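Probable amidase (Thermus thermophilus, PDB 2DC0) is of unknown function but belongs to the amidase family, whose members fold around a central mixed beta sheet flanked by helices. Local coordinates at residues R62-G67 and R105-L110; T125-W130 and S141-G146; G150-V155 and G207-S212; F184-G189 and G417-V422; A350-V355 and L410-A415. All coordinates share one frame; numbering follows the deposited sequence.

Interaction 1: R62-G67 and R105-L110; sequences RGPLHG and REAGAL
The flat groups that meet across R62-G67 and R105-L110 are the peptide planes of A107 and G108, each approached from above by an N-H of the facing loop, while H66 points its CB away from the helix end; its ring packs on L52 and E55 of helix 42-57 and has R62 CA in plane at its edge. The contact joins two motifs: a type I beta turn from G63 to H66 wraps the Schellman motif that ends helix 99-106, with G108 at positive phi. L65 N donates to A107 O at 3.0 Å, lying 40° out of the carbonyl plane. Two residues on, G67 N reaches G108 O at 2.9 Å with a similar tilt, and the same oxygen takes a CA-H contact from H66. The two glycines let the backbones close in: G63 CA comes within 3.0 Å of A107 O, and G108 CA lies 3.8 Å from H66 CA, where a CB on G108 would collide. Beside the bonds lies an apolar patch. L65 CG stands anti to the carbonyl carbon (chi1 -61°), which lays CD1 3.8 Å from A107 CB. The backbone approach itself sets L65 CB 3.7 Å from A109 CB. The P64 ring adds its CG to the A107 methyl, and helix 213-224 covers this patch through F218, L219 and I222. On the exposed side R62 stretches out from CG to NE, and NE forms a salt bridge with E55. NH1 also reaches R105 through water: R62 NH1 donates to water 1 at 2.8 Å, and that water donates to R105 O at 2.9 Å.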
# COMPACT_ATOMS: atom_id res chain seq x y z
N ARG A 62 -14.77 -28.76 21.21
CA ARG A 62 -13.81 -27.69 21.47
C ARG A 62 -14.02 -26.49 20.55
O ARG A 62 -13.88 -25.34 20.98
CB ARG A 62 -12.38 -28.19 21.31
CG ARG A 62 -11.99 -29.29 22.29
CD ARG A 62 -10.50 -29.61 22.23
NE ARG A 62 -10.14 -30.69 23.14
CZ ARG A 62 -8.90 -31.14 23.33
NH1 ARG A 62 -7.88 -30.59 22.67
NH2 ARG A 62 -8.67 -32.13 24.17
N GLY A 63 -14.36 -26.75 19.29
CA GLY A 63 -14.57 -25.67 18.35
C GLY A 63 -15.02 -26.18 16.99
O GLY A 63 -15.34 -27.36 16.85
N PRO A 64 -15.03 -25.32 15.96
CA PRO A 64 -15.45 -25.70 14.61
C PRO A 64 -14.56 -26.71 13.89
O PRO A 64 -14.99 -27.35 12.94
CB PRO A 64 -15.52 -24.36 13.88
CG PRO A 64 -14.45 -23.55 14.57
CD PRO A 64 -14.68 -23.89 16.02
N LEU A 65 -13.32 -26.85 14.35
CA LEU A 65 -12.39 -27.79 13.72
C LEU A 65 -12.17 -29.04 14.57
O LEU A 65 -11.29 -29.85 14.28
CB LEU A 65 -11.04 -27.11 13.49
CG LEU A 65 -11.06 -25.89 12.57
CD1 LEU A 65 -9.65 -25.33 12.40
CD2 LEU A 65 -11.64 -26.29 11.21
N HIS A 66 -12.99 -29.21 15.61
CA HIS A 66 -12.86 -30.35 16.51
C HIS A 66 -12.69 -31.72 15.83
O HIS A 66 -13.58 -32.18 15.12
CB HIS A 66 -14.07 -30.40 17.46
CG HIS A 66 -13.94 -31.42 18.55
ND1 HIS A 66 -13.93 -32.78 18.30
CD2 HIS A 66 -13.81 -31.29 19.89
CE1 HIS A 66 -13.79 -33.43 19.44
NE2 HIS A 66 -13.72 -32.55 20.42
N GLY A 67 -11.55 -32.35 16.07
CA GLY A 67 -11.29 -33.66 15.51
C GLY A 67 -10.84 -33.75 14.07
O GLY A 67 -10.62 -34.86 13.56
N ARG A 105 -5.57 -24.87 16.81
CA ARG A 105 -5.65 -25.76 17.96
C ARG A 105 -6.83 -25.43 18.87
O ARG A 105 -7.57 -26.33 19.28
CB ARG A 105 -4.34 -25.71 18.77
CG ARG A 105 -4.32 -26.60 20.02
CD ARG A 105 -2.95 -26.58 20.69
NE ARG A 105 -2.59 -25.26 21.21
CZ ARG A 105 -3.13 -24.72 22.30
NH1 ARG A 105 -4.04 -25.38 23.00
NH2 ARG A 105 -2.75 -23.51 22.69
N GLU A 106 -7.03 -24.16 19.18
CA GLU A 106 -8.15 -23.80 20.05
C GLU A 106 -9.49 -24.07 19.36
O GLU A 106 -10.52 -24.16 20.03
CB GLU A 106 -8.05 -22.33 20.48
CG GLU A 106 -6.78 -22.03 21.25
CD GLU A 106 -6.84 -20.69 21.96
OE1 GLU A 106 -7.35 -19.72 21.36
OE2 GLU A 106 -6.37 -20.61 23.11
N ALA A 107 -9.47 -24.19 18.04
CA ALA A 107 -10.69 -24.49 17.31
C ALA A 107 -10.98 -25.99 17.40
O ALA A 107 -12.04 -26.45 16.98
CB ALA A 107 -10.56 -24.05 15.85
N GLY A 108 -10.02 -26.74 17.94
CA GLY A 108 -10.20 -28.17 18.10
C GLY A 108 -9.55 -29.04 17.04
O GLY A 108 -9.71 -30.27 17.05
N ALA A 109 -8.81 -28.42 16.13
CA ALA A 109 -8.16 -29.16 15.06
C ALA A 109 -7.11 -30.13 15.58
O ALA A 109 -6.46 -29.89 16.59
CB ALA A 109 -7.53 -28.19 14.07
N LEU A 110 -6.95 -31.24 14.87
CA LEU A 110 -5.95 -32.23 15.23
C LEU A 110 -4.75 -32.00 14.33
O LEU A 110 -4.74 -32.44 13.17
CB LEU A 110 -6.50 -33.64 15.04
CG LEU A 110 -5.50 -34.78 15.22
CD1 LEU A 110 -4.83 -34.68 16.58
CD2 LEU A 110 -6.23 -36.12 15.08
O HOH W 1 -7.48 -28.06 21.57

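Interaction 2: T125-W130 and S141-G146; sequences TGENPW and SRQAGG
Q143 and E127 meet through their polar ends, amide and carboxylate planes steeply inclined, in the long loop that runs into the glycine- and serine-rich signature of the amidase family, which G145 and G146 begin; an ST turn at T125 shapes segment 125-130. This is the tight part. Q143 NE2 donates to E127 OE2 at 2.7 Å, nearly straight at 162°. The oxygen is met on its anti side, 34° out of the carboxylate plane, while the bond lies close to the amide plane. G364 N also donates to OE2, and Q143 OE1 pairs with H377 NE2, which fixes both ends of the amide. The amide nitrogen NE2 of Q143 rests 3.7 Å from T125 CB. Next to this bond the backbones close up through glycines: G145 CA lies 3.1 Å from T125 O, and G126 CA 3.1 Å from G145 O. The solvent side contrasts with this direct grip. There T125 O and A144 N are linked through water 2, which donates to the first (2.8 Å) and accepts from the second (2.9 Å). T125 OG1 sits between its backbone N and carbonyl carbon (chi1 67°), where it accepts E127 N at 3.0 Å.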
# COMPACT_ATOMS: atom_id res chain seq x y z
N THR A 125 10.81 -23.99 -5.85
CA THR A 125 10.93 -25.26 -6.56
C THR A 125 10.46 -26.44 -5.71
O THR A 125 9.87 -27.39 -6.22
CB THR A 125 12.38 -25.57 -7.01
OG1 THR A 125 13.21 -25.79 -5.86
CG2 THR A 125 12.95 -24.41 -7.82
N GLY A 126 10.74 -26.38 -4.41
CA GLY A 126 10.36 -27.48 -3.54
C GLY A 126 11.50 -28.48 -3.48
O GLY A 126 11.40 -29.52 -2.82
N GLU A 127 12.58 -28.18 -4.19
CA GLU A 127 13.75 -29.05 -4.18
C GLU A 127 14.57 -28.61 -2.97
O GLU A 127 14.82 -27.42 -2.78
CB GLU A 127 14.54 -28.90 -5.48
CG GLU A 127 13.84 -29.56 -6.66
CD GLU A 127 14.49 -29.23 -7.99
OE1 GLU A 127 15.73 -29.14 -8.03
OE2 GLU A 127 13.76 -29.08 -8.99
N ASN A 128 14.98 -29.58 -2.16
CA ASN A 128 15.70 -29.32 -0.93
C ASN A 128 16.74 -30.43 -0.73
O ASN A 128 16.38 -31.60 -0.58
CB ASN A 128 14.69 -29.30 0.22
CG ASN A 128 15.28 -28.86 1.54
OD1 ASN A 128 16.33 -29.33 1.95
ND2 ASN A 128 14.57 -27.97 2.23
N PRO A 129 18.03 -30.08 -0.74
CA PRO A 129 19.12 -31.06 -0.57
C PRO A 129 19.22 -31.63 0.85
O PRO A 129 19.80 -32.69 1.05
CB PRO A 129 20.36 -30.26 -0.96
CG PRO A 129 20.02 -28.88 -0.46
CD PRO A 129 18.57 -28.72 -0.92
N TRP A 130 18.66 -30.92 1.82
CA TRP A 130 18.70 -31.38 3.21
C TRP A 130 17.66 -32.46 3.51
O TRP A 130 17.97 -33.49 4.09
CB TRP A 130 18.47 -30.20 4.16
CG TRP A 130 19.50 -29.10 4.08
CD1 TRP A 130 19.26 -27.76 4.11
CD2 TRP A 130 20.92 -29.25 3.98
NE1 TRP A 130 20.44 -27.06 4.03
CE2 TRP A 130 21.48 -27.95 3.95
CE3 TRP A 130 21.78 -30.36 3.92
CZ2 TRP A 130 22.86 -27.72 3.85
CZ3 TRP A 130 23.16 -30.13 3.82
CH2 TRP A 130 23.68 -28.82 3.79
N SER A 141 7.93 -37.24 -10.63
CA SER A 141 9.10 -36.83 -11.40
C SER A 141 9.07 -35.32 -11.62
O SER A 141 10.04 -34.74 -12.10
CB SER A 141 9.14 -37.54 -12.77
OG SER A 141 8.07 -37.13 -13.61
N ARG A 142 7.95 -34.70 -11.27
CA ARG A 142 7.77 -33.25 -11.43
C ARG A 142 7.89 -32.53 -10.09
O ARG A 142 7.67 -33.11 -9.02
CB ARG A 142 6.40 -32.93 -12.04
CG ARG A 142 6.09 -33.59 -13.40
CD ARG A 142 7.04 -33.12 -14.50
NE ARG A 142 6.66 -33.61 -15.82
CZ ARG A 142 5.83 -32.99 -16.66
NH1 ARG A 142 5.28 -31.84 -16.33
NH2 ARG A 142 5.58 -33.51 -17.86
N GLN A 143 8.21 -31.24 -10.15
CA GLN A 143 8.35 -30.42 -8.95
C GLN A 143 7.02 -30.23 -8.23
O GLN A 143 5.98 -30.02 -8.85
CB GLN A 143 8.91 -29.03 -9.31
CG GLN A 143 10.26 -29.02 -10.04
CD GLN A 143 10.74 -27.60 -10.36
OE1 GLN A 143 9.95 -26.73 -10.72
NE2 GLN A 143 12.05 -27.37 -10.26
N ALA A 144 7.07 -30.33 -6.90
CA ALA A 144 5.88 -30.09 -6.09
C ALA A 144 5.82 -28.57 -6.04
O ALA A 144 4.79 -27.98 -5.72
CB ALA A 144 6.08 -30.64 -4.68
N GLY A 145 6.74 -28.08 -6.21
CA GLY A 145 6.84 -26.63 -6.22
C GLY A 145 6.91 -26.03 -4.84
O GLY A 145 7.33 -26.69 -3.88
N GLY A 146 7.02 -24.62 -4.67
CA GLY A 146 7.10 -24.08 -3.33
C GLY A 146 6.60 -22.74 -2.84
O GLY A 146 6.08 -21.93 -3.60
O HOH W 2 9.84 -30.15 -6.12

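Interaction 3: G150-V155 and G207-S212; sequences GSAVAV and GPLTRS
A152 and V155 of helix 150-155 lie over L209 and T210 of strand 207-210, with 8.0 Å between the two axes at closest approach and 33° between their directions. The CA atoms come as near as 6.2 Å for A152 and L209, and 6.3 Å for V155 and T210. L209 points its CB toward the helix, and its two methyls divide between the neighbouring residues S151 and A152. CD1 presses on S151 CB at 3.3 Å, tighter than usual for carbons, while CD2 meets A152 CB at 4.1 Å. The S151 hydroxyl is held by T115 OG1 and S163 OG. This is helix-on-sheet packing at the core of the alpha/beta amidase fold: helix 149-157 rests on the central mixed sheet, in which strand 206-210 runs between 163-166 and 182-185. T210 points away from helix 150-155 and, with P208, packs on helix 213-224. V155 spreads both methyls over the strand. CG2 touches L209 O at 3.5 Å, and CG1, anti to the backbone N, reaches T210 C at 3.6 Å. Where the strand runs out, R211 folds back over the same valine. Its CG lies against V155 CG1, and a bend at chi3 (66°) swings the guanidinium round to the last turn of the helix. NH1 of R211 then donates to V155 O at 3.1 Å, 144° at the hydrogen, with the oxygen at the guanidinium edge and the bond in both planes; NH1 also makes a weak bond to A156 O.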
# COMPACT_ATOMS: atom_id res chain seq x y z
N GLY A 150 5.21 -29.28 0.63
CA GLY A 150 4.71 -30.42 1.36
C GLY A 150 3.26 -30.23 1.73
O GLY A 150 2.48 -31.18 1.69
N SER A 151 2.88 -29.01 2.10
CA SER A 151 1.49 -28.74 2.47
C SER A 151 0.52 -28.97 1.32
O SER A 151 -0.54 -29.56 1.51
CB SER A 151 1.34 -27.31 3.00
OG SER A 151 1.90 -27.18 4.29
N ALA A 152 0.87 -28.50 0.13
CA ALA A 152 0.01 -28.66 -1.03
C ALA A 152 -0.11 -30.14 -1.42
O ALA A 152 -1.21 -30.62 -1.72
CB ALA A 152 0.55 -27.84 -2.20
N VAL A 153 1.01 -30.84 -1.42
CA VAL A 153 1.02 -32.26 -1.78
C VAL A 153 0.22 -33.07 -0.76
O VAL A 153 -0.52 -34.00 -1.13
CB VAL A 153 2.46 -32.80 -1.85
CG1 VAL A 153 2.46 -34.31 -2.08
CG2 VAL A 153 3.21 -32.10 -2.98
N ALA A 154 0.37 -32.74 0.52
CA ALA A 154 -0.35 -33.45 1.57
C ALA A 154 -1.86 -33.30 1.35
O ALA A 154 -2.61 -34.28 1.38
CB ALA A 154 0.04 -32.89 2.95
N VAL A 155 -2.30 -32.07 1.12
CA VAL A 155 -3.72 -31.78 0.88
C VAL A 155 -4.22 -32.49 -0.38
O VAL A 155 -5.32 -33.04 -0.40
CB VAL A 155 -3.96 -30.25 0.76
CG1 VAL A 155 -5.41 -29.97 0.36
CG2 VAL A 155 -3.65 -29.58 2.09
N GLY A 207 -1.68 -18.37 5.16
CA GLY A 207 -2.91 -18.74 4.48
C GLY A 207 -3.12 -20.24 4.37
O GLY A 207 -2.17 -21.02 4.51
N PRO A 208 -4.36 -20.68 4.10
CA PRO A 208 -4.67 -22.10 3.98
C PRO A 208 -4.54 -22.74 2.60
O PRO A 208 -4.61 -22.06 1.56
CB PRO A 208 -6.10 -22.17 4.46
CG PRO A 208 -6.67 -20.92 3.82
CD PRO A 208 -5.60 -19.88 4.10
N LEU A 209 -4.35 -24.06 2.62
CA LEU A 209 -4.27 -24.91 1.43
C LEU A 209 -5.40 -25.89 1.70
O LEU A 209 -5.41 -26.58 2.73
CB LEU A 209 -2.92 -25.62 1.36
CG LEU A 209 -1.83 -24.71 0.78
CD1 LEU A 209 -0.48 -25.11 1.32
CD2 LEU A 209 -1.86 -24.80 -0.75
N THR A 210 -6.35 -25.95 0.77
CA THR A 210 -7.52 -26.80 0.92
C THR A 210 -7.91 -27.53 -0.36
O THR A 210 -7.30 -27.33 -1.42
CB THR A 210 -8.74 -25.95 1.31
OG1 THR A 210 -8.96 -24.95 0.30
CG2 THR A 210 -8.50 -25.25 2.64
N ARG A 211 -8.94 -28.36 -0.27
CA ARG A 211 -9.43 -29.11 -1.42
C ARG A 211 -10.60 -28.39 -2.10
O ARG A 211 -11.03 -28.78 -3.17
CB ARG A 211 -9.87 -30.51 -0.99
CG ARG A 211 -8.73 -31.39 -0.51
CD ARG A 211 -9.24 -32.75 -0.07
NE ARG A 211 -9.78 -33.51 -1.20
CZ ARG A 211 -9.03 -34.09 -2.13
NH1 ARG A 211 -7.70 -34.02 -2.07
NH2 ARG A 211 -9.60 -34.75 -3.14
N SER A 212 -11.10 -27.33 -1.47
CA SER A 212 -12.23 -26.60 -2.05
C SER A 212 -12.23 -25.14 -1.61
O SER A 212 -11.59 -24.78 -0.61
CB SER A 212 -13.55 -27.24 -1.64
OG SER A 212 -13.70 -27.15 -0.23

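Interaction 4: F184-G189 and G417-V422; sequences FKPSYG and GEDGKV
S187 and D419 pair twice where the end of strand 182-185, part of the central mixed sheet of the amidase fold, meets the N-terminus of helix 419-430, with E418 at its N-cap position. The D419 carboxylate grips S187 with both oxygens. OD1 accepts S187 N at 2.9 Å and 163°, and OD2 accepts the S187 hydroxyl OG at 2.6 Å; both bonds come in on the syn side, each somewhat out of the carboxylate plane. OD2 also forms a salt bridge with R190, so the buried charge has an arginine partner, and the helix start may stabilise it further. D419 OD1 lies 3.2 Å from P186 CB as well. The F184 ring stands nearly upright to the carboxylate, their planes 84° apart, with D419 CB in plane at its edge; CE1 of F184 meets V422 CG1 at 3.9 Å. E418 turns away and forms a salt bridge with R346 of the second subunit. The S187 hydroxyl acts both ways: besides donating to D419, it accepts a backbone proton, G417 N donating to S187 OG at 2.8 Å.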
# COMPACT_ATOMS: atom_id res chain seq x y z
N PHE A 184 -5.26 -20.06 -0.67
CA PHE A 184 -5.71 -18.69 -0.51
C PHE A 184 -4.75 -17.79 0.26
O PHE A 184 -4.36 -18.11 1.39
CB PHE A 184 -7.10 -18.65 0.15
CG PHE A 184 -7.67 -17.26 0.28
CD1 PHE A 184 -7.81 -16.44 -0.84
CD2 PHE A 184 -8.07 -16.77 1.52
CE1 PHE A 184 -8.34 -15.14 -0.73
CE2 PHE A 184 -8.61 -15.48 1.65
CZ PHE A 184 -8.74 -14.66 0.53
N LYS A 185 -4.35 -16.69 -0.36
CA LYS A 185 -3.48 -15.71 0.29
C LYS A 185 -4.38 -14.53 0.63
O LYS A 185 -4.72 -13.73 -0.25
CB LYS A 185 -2.35 -15.22 -0.63
CG LYS A 185 -1.43 -14.20 0.08
CD LYS A 185 -0.63 -13.35 -0.90
CE LYS A 185 -1.50 -12.30 -1.57
NZ LYS A 185 -2.05 -11.33 -0.57
N PRO A 186 -4.78 -14.40 1.90
CA PRO A 186 -5.65 -13.30 2.32
C PRO A 186 -4.93 -11.97 2.24
O PRO A 186 -3.73 -11.92 1.94
CB PRO A 186 -5.99 -13.65 3.77
CG PRO A 186 -5.80 -15.14 3.84
CD PRO A 186 -4.55 -15.34 3.01
N SER A 187 -5.66 -10.90 2.52
CA SER A 187 -5.06 -9.57 2.52
C SER A 187 -3.94 -9.62 3.54
O SER A 187 -4.02 -10.34 4.55
CB SER A 187 -6.08 -8.52 2.96
OG SER A 187 -7.14 -8.40 2.02
N TYR A 188 -2.88 -8.85 3.30
CA TYR A 188 -1.74 -8.81 4.21
C TYR A 188 -2.20 -8.59 5.65
O TYR A 188 -3.08 -7.77 5.91
CB TYR A 188 -0.79 -7.69 3.80
CG TYR A 188 0.39 -7.52 4.73
CD1 TYR A 188 1.52 -8.33 4.61
CD2 TYR A 188 0.38 -6.54 5.73
CE1 TYR A 188 2.61 -8.17 5.47
CE2 TYR A 188 1.47 -6.37 6.59
CZ TYR A 188 2.57 -7.19 6.45
OH TYR A 188 3.65 -7.02 7.30
N GLY A 189 -1.60 -9.34 6.58
CA GLY A 189 -1.91 -9.19 7.98
C GLY A 189 -3.21 -9.73 8.54
O GLY A 189 -3.37 -9.77 9.76
N GLY A 417 -8.37 -5.94 1.28
CA GLY A 417 -9.45 -6.13 2.23
C GLY A 417 -10.70 -6.82 1.69
O GLY A 417 -11.61 -7.11 2.45
N GLU A 418 -10.75 -7.10 0.39
CA GLU A 418 -11.93 -7.75 -0.16
C GLU A 418 -11.83 -9.27 -0.27
O GLU A 418 -12.21 -9.86 -1.28
CB GLU A 418 -12.29 -7.13 -1.51
CG GLU A 418 -12.66 -5.65 -1.40
CD GLU A 418 -13.58 -5.36 -0.20
OE1 GLU A 418 -14.67 -5.97 -0.11
OE2 GLU A 418 -13.21 -4.53 0.66
N ASP A 419 -11.35 -9.89 0.81
CA ASP A 419 -11.18 -11.34 0.87
C ASP A 419 -12.49 -12.08 0.63
O ASP A 419 -12.50 -13.10 -0.06
CB ASP A 419 -10.64 -11.74 2.24
CG ASP A 419 -9.35 -11.02 2.59
OD1 ASP A 419 -8.37 -11.73 2.91
OD2 ASP A 419 -9.33 -9.76 2.55
N GLY A 420 -13.57 -11.56 1.20
CA GLY A 420 -14.87 -12.19 1.03
C GLY A 420 -15.32 -12.21 -0.41
O GLY A 420 -15.87 -13.20 -0.89
N LYS A 421 -15.09 -11.10 -1.11
CA LYS A 421 -15.48 -10.99 -2.51
C LYS A 421 -14.67 -11.96 -3.36
O LYS A 421 -15.20 -12.59 -4.28
CB LYS A 421 -15.27 -9.56 -3.00
CG LYS A 421 -15.81 -9.27 -4.40
CD LYS A 421 -15.64 -7.80 -4.75
CE LYS A 421 -16.26 -7.45 -6.10
NZ LYS A 421 -17.72 -7.70 -6.10
N VAL A 422 -13.38 -12.07 -3.07
CA VAL A 422 -12.51 -12.97 -3.80
C VAL A 422 -12.97 -14.41 -3.62
O VAL A 422 -13.09 -15.18 -4.58
CB VAL A 422 -11.05 -12.83 -3.34
CG1 VAL A 422 -10.19 -13.92 -3.99
CG2 VAL A 422 -10.53 -11.45 -3.72

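Interaction 5: A350-V355 and L410-A415; sequences ALLLPV and LQVVGA
L352 and V412 form the apolar centre, their side chains running alongside each other in the same direction, with CD2 of L352 3.9 Å from V412 CG2. The same leucine methyl meets L410 CD2 at 4.2 Å, and on the other flank A350 CB touches V412 CG1 at 4.0 Å. Helix 419-430 covers this face with V422, L425 and L429, while F257 and L260 of helix 251-263 close over L410. The reverse face carries L351, L353, Q411 and V413. There L353 CG stands between its backbone N and carbonyl carbon (chi1 64°), which leans CD2 across V413 CG2, 3.9 Å away. L351 and V413 meet directly through their CB atoms. These two faces belong to a pair of antiparallel neighbours in the mixed sheet of the amidase fold: strand 406-413 has 395-403 on its other side, and strand 350-354 has the parallel 237-240. L351 with V413 and L353 with Q411 are hydrogen-bonded pairs; L352 with V412 is a non-hydrogen-bonded one. L351 N donates to V413 O at 2.8 Å and V413 N returns to L351 O at 2.9 Å. In the second pair Q411 N reaches L353 O at 2.8 Å, while the reverse bond, L353 N to Q411 O, is weak. Past P354 the chain turns, and the polar edge begins at Q411, whose aliphatic stem crosses V355 at about a right angle, CG resting 3.5 Å from V355 CG2.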
# COMPACT_ATOMS: atom_id res chain seq x y z
N ALA A 350 -12.75 -8.45 -10.02
CA ALA A 350 -11.47 -9.07 -9.73
C ALA A 350 -10.67 -9.23 -11.00
O ALA A 350 -11.20 -9.09 -12.10
CB ALA A 350 -11.67 -10.43 -9.08
N LEU A 351 -9.39 -9.51 -10.84
CA LEU A 351 -8.53 -9.75 -11.98
C LEU A 351 -8.40 -11.26 -12.07
O LEU A 351 -8.48 -11.96 -11.05
CB LEU A 351 -7.13 -9.15 -11.77
CG LEU A 351 -7.06 -7.65 -11.48
CD1 LEU A 351 -5.60 -7.20 -11.48
CD2 LEU A 351 -7.86 -6.88 -12.52
N LEU A 352 -8.22 -11.75 -13.29
CA LEU A 352 -8.02 -13.17 -13.55
C LEU A 352 -6.75 -13.32 -14.37
O LEU A 352 -6.50 -12.54 -15.29
CB LEU A 352 -9.18 -13.75 -14.37
CG LEU A 352 -10.56 -13.92 -13.74
CD1 LEU A 352 -11.46 -14.68 -14.71
CD2 LEU A 352 -10.42 -14.69 -12.43
N LEU A 353 -5.94 -14.32 -14.03
CA LEU A 353 -4.71 -14.63 -14.75
C LEU A 353 -4.18 -15.95 -14.21
O LEU A 353 -4.40 -16.28 -13.05
CB LEU A 353 -3.65 -13.54 -14.53
CG LEU A 353 -3.12 -13.34 -13.10
CD1 LEU A 353 -1.68 -12.82 -13.14
CD2 LEU A 353 -4.02 -12.35 -12.38
N PRO A 354 -3.50 -16.74 -15.05
CA PRO A 354 -2.97 -18.02 -14.58
C PRO A 354 -2.04 -17.81 -13.39
O PRO A 354 -1.46 -16.73 -13.22
CB PRO A 354 -2.22 -18.54 -15.80
CG PRO A 354 -2.98 -17.96 -16.94
CD PRO A 354 -3.20 -16.54 -16.48
N VAL A 355 -1.89 -18.84 -12.57
CA VAL A 355 -1.02 -18.75 -11.41
C VAL A 355 0.38 -19.25 -11.81
O VAL A 355 1.35 -19.04 -11.08
CB VAL A 355 -1.55 -19.60 -10.24
CG1 VAL A 355 -1.30 -21.08 -10.51
CG2 VAL A 355 -0.89 -19.16 -8.95
N LEU A 410 -5.50 -21.09 -11.50
CA LEU A 410 -5.98 -19.77 -11.89
C LEU A 410 -5.95 -18.83 -10.69
O LEU A 410 -6.29 -19.23 -9.57
CB LEU A 410 -7.42 -19.85 -12.41
CG LEU A 410 -8.09 -18.54 -12.82
CD1 LEU A 410 -7.48 -18.03 -14.13
CD2 LEU A 410 -9.59 -18.76 -13.01
N GLN A 411 -5.55 -17.59 -10.92
CA GLN A 411 -5.52 -16.60 -9.85
C GLN A 411 -6.72 -15.67 -9.96
O GLN A 411 -7.07 -15.22 -11.05
CB GLN A 411 -4.26 -15.74 -9.93
CG GLN A 411 -2.99 -16.42 -9.45
CD GLN A 411 -1.83 -15.45 -9.41
OE1 GLN A 411 -1.28 -15.08 -10.44
NE2 GLN A 411 -1.46 -15.01 -8.21
N VAL A 412 -7.34 -15.40 -8.82
CA VAL A 412 -8.47 -14.49 -8.72
C VAL A 412 -7.95 -13.42 -7.77
O VAL A 412 -7.73 -13.70 -6.59
CB VAL A 412 -9.72 -15.18 -8.10
CG1 VAL A 412 -10.88 -14.19 -8.06
CG2 VAL A 412 -10.10 -16.42 -8.92
N VAL A 413 -7.74 -12.21 -8.28
CA VAL A 413 -7.19 -11.10 -7.50
C VAL A 413 -8.22 -10.02 -7.16
O VAL A 413 -8.86 -9.48 -8.05
CB VAL A 413 -6.05 -10.42 -8.29
CG1 VAL A 413 -5.39 -9.35 -7.44
CG2 VAL A 413 -5.03 -11.46 -8.74
N GLY A 414 -8.35 -9.70 -5.88
CA GLY A 414 -9.30 -8.68 -5.47
C GLY A 414 -8.64 -7.46 -4.84
O GLY A 414 -7.42 -7.43 -4.66
N ALA A 415 -9.44 -6.44 -4.53
CA ALA A 415 -8.94 -5.23 -3.91
C ALA A 415 -8.55 -5.53 -2.47
O ALA A 415 -9.02 -6.49 -1.88
CB ALA A 415 -10.02 -4.13 -3.93

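Overall arrangement
Interactions 2 to 5 form a connected chain through the core, with interaction 1 set apart about 22 Å from the chain centre; its nearest neighbour is interaction 3, 18 Å away between centres. A144 CB of interaction 2 packs on V153 CG2 of interaction 3 at 3.6 Å, tying the glycine-rich loop to the helix that follows it. Interactions 3 and 4 draw on neighbouring strands, 206-210 and 182-185, with a probable hydrogen bond between F184 N and P208 O (3.1 Å). Interaction 5 is nested in the loop closed by interaction 4; their centres are 12 Å apart, and V422 CG1 lies 3.6 Å from V412 O. Interactions 3, 4 and 5 all reach the central sheet.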